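Local coordinates for protein glutathione S-transferase (Legionella pneumophila subsp. pneumophila str. Philadelphia 1, PDB 3NIV) that probably acts as a zeta-class glutathione transferase with maleylacetoacetate isomerase activity, using glutathione to isomerise maleylacetoacetate, at residues E147-L152 and P189-I194. Sequence-based numbering, arbitrary orientation.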
loop_
_atom_site.group_PDB
_atom_site.type_symbol
_atom_site.label_atom_id
_atom_site.label_comp_id
_atom_site.label_asym_id
_atom_site.label_seq_id
_atom_site.Cartn_x
_atom_site.Cartn_y
_atom_site.Cartn_z
ATOM N N GLU A 147 9.516 -15.102 6.018
ATOM C CA GLU A 147 9.844 -15.841 4.813
ATOM C C GLU A 147 10.897 -15.141 3.961
ATOM O O GLU A 147 12.008 -15.636 3.786
ATOM C CB GLU A 147 8.573 -16.014 3.985
ATOM C CG GLU A 147 8.105 -17.432 3.871
ATOM C CD GLU A 147 8.903 -18.181 2.837
ATOM O OE1 GLU A 147 9.354 -19.305 3.133
ATOM O OE2 GLU A 147 9.098 -17.631 1.732
ATOM N N LYS A 148 10.532 -13.992 3.409
ATOM C CA LYS A 148 11.420 -13.301 2.489
ATOM C C LYS A 148 12.647 -12.829 3.260
ATOM O O LYS A 148 13.742 -12.701 2.717
ATOM C CB LYS A 148 10.689 -12.144 1.816
ATOM C CG LYS A 148 9.450 -12.594 1.037
ATOM C CD LYS A 148 8.523 -11.425 0.695
ATOM C CE LYS A 148 8.697 -10.934 -0.737
ATOM N NZ LYS A 148 7.994 -11.798 -1.739
ATOM N N LEU A 149 12.448 -12.598 4.548
ATOM C CA LEU A 149 13.520 -12.190 5.436
ATOM C C LEU A 149 14.628 -13.241 5.377
ATOM O O LEU A 149 15.824 -12.919 5.302
ATOM C CB LEU A 149 12.962 -12.096 6.852
ATOM C CG LEU A 149 13.376 -10.945 7.754
ATOM C CD1 LEU A 149 13.483 -9.630 7.021
ATOM C CD2 LEU A 149 12.377 -10.848 8.892
ATOM N N GLY A 150 14.201 -14.502 5.386
ATOM C CA GLY A 150 15.107 -15.631 5.376
ATOM C C GLY A 150 15.919 -15.821 4.106
ATOM O O GLY A 150 16.799 -16.674 4.070
ATOM N N ALA A 151 15.639 -15.046 3.064
ATOM C CA ALA A 151 16.392 -15.187 1.818
ATOM C C ALA A 151 17.439 -14.084 1.667
ATOM O O ALA A 151 18.212 -14.077 0.704
ATOM C CB ALA A 151 15.450 -15.215 0.602
ATOM N N LEU A 152 17.467 -13.161 2.625
ATOM C CA LEU A 152 18.404 -12.047 2.570
ATOM C C LEU A 152 19.541 -12.173 3.588
ATOM O O LEU A 152 19.442 -12.889 4.590
ATOM C CB LEU A 152 17.673 -10.721 2.774
ATOM C CG LEU A 152 16.415 -10.465 1.942
ATOM C CD1 LEU A 152 15.778 -9.144 2.354
ATOM C CD2 LEU A 152 16.710 -10.465 0.441
ATOM N N PRO A 189 11.800 -15.339 14.724
ATOM C CA PRO A 189 13.092 -15.017 15.344
ATOM C C PRO A 189 13.818 -13.844 14.679
ATOM O O PRO A 189 14.292 -12.948 15.379
ATOM C CB PRO A 189 13.908 -16.298 15.148
ATOM C CG PRO A 189 12.914 -17.363 14.846
ATOM C CD PRO A 189 11.761 -16.715 14.199
ATOM N N ILE A 190 13.914 -13.856 13.350
ATOM C CA ILE A 190 14.651 -12.804 12.653
ATOM C C ILE A 190 13.974 -11.470 12.889
ATOM O O ILE A 190 14.630 -10.453 13.137
ATOM C CB ILE A 190 14.742 -13.045 11.142
ATOM C CG1 ILE A 190 15.319 -14.425 10.834
ATOM C CG2 ILE A 190 15.579 -11.955 10.488
ATOM C CD1 ILE A 190 15.506 -14.674 9.337
ATOM N N ILE A 191 12.649 -11.489 12.817
ATOM C CA ILE A 191 11.859 -10.296 13.079
ATOM C C ILE A 191 12.037 -9.821 14.516
ATOM O O ILE A 191 12.258 -8.633 14.772
ATOM C CB ILE A 191 10.365 -10.548 12.802
ATOM C CG1 ILE A 191 10.080 -10.342 11.306
ATOM C CG2 ILE A 191 9.514 -9.624 13.659
ATOM C CD1 ILE A 191 8.762 -10.951 10.813
ATOM N N ASN A 192 11.935 -10.758 15.448
ATOM C CA ASN A 192 12.148 -10.453 16.859
ATOM C C ASN A 192 13.521 -9.813 17.104
ATOM O O ASN A 192 13.636 -8.885 17.903
ATOM C CB ASN A 192 11.930 -11.702 17.731
ATOM C CG ASN A 192 10.467 -12.119 17.782
ATOM O OD1 ASN A 192 9.580 -11.302 17.527
ATOM N ND2 ASN A 192 10.205 -13.383 18.109
ATOM N N GLU A 193 14.544 -10.291 16.393
ATOM C CA GLU A 193 15.887 -9.721 16.497
ATOM C C GLU A 193 15.955 -8.311 15.942
ATOM O O GLU A 193 16.527 -7.422 16.581
ATOM C CB GLU A 193 16.899 -10.567 15.733
ATOM C CG GLU A 193 17.086 -11.963 16.250
ATOM C CD GLU A 193 17.889 -12.818 15.287
ATOM O OE1 GLU A 193 18.162 -12.350 14.154
ATOM O OE2 GLU A 193 18.245 -13.958 15.661
ATOM N N ILE A 194 15.401 -8.121 14.742
ATOM C CA ILE A 194 15.441 -6.825 14.065
ATOM C C ILE A 194 14.731 -5.768 14.886
ATOM O O ILE A 194 15.252 -4.672 15.097
ATOM C CB ILE A 194 14.746 -6.883 12.683
ATOM C CG1 ILE A 194 15.506 -7.806 11.733
ATOM C CG2 ILE A 194 14.634 -5.495 12.085
ATOM C CD1 ILE A 194 14.763 -8.117 10.440
#
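Leu149, in the last part of helix 127-149, faces the first turn of helix 189-198, with its CA 7.3 Å from that of Ile190. Just past it the chain bends through a type I turn from Leu149 to Leu152, closed by a 3.2 Å bond from Leu152 N to Leu149 O. Leu149 reaches in among three isoleucines. Its CG lies 3.7 Å from Ile190 CG2, the two side chains running antiparallel past one another. In Ile190, CG1 sits beside the backbone N (chi1 -54°), which leaves CG2 anti to N and turned onto Leu149, while the CG1 branch ends in CD1, 4.1 Å from Gly150 CA. Ile191 crosses Leu149 at about a right angle, and its CG1 comes within 3.4 Å of Leu149 CD2, closer than carbons normally pack. Ile194, one turn beyond Ile190, meets Leu149 tip to tip, Ile194 CD1 lying 3.9 Å from Leu149 CD2. Met99 of helix 90-106 and Cys159 also touch Leu149, while Phe142, Phe145 and Val175 pack on Ile191, linking the contact to the helical core of the C-terminal GST domain. No hydrogen bond joins the two segments; instead Glu146, just before the first, accepts bonds from Ile190 N through OE2 and from Ile191 N through OE1, where its carboxylate probably complements the helix dipole. The contact proper is therefore wholly apolar, a largely buried leucine-isoleucine cluster held by dispersion and exclusion of water.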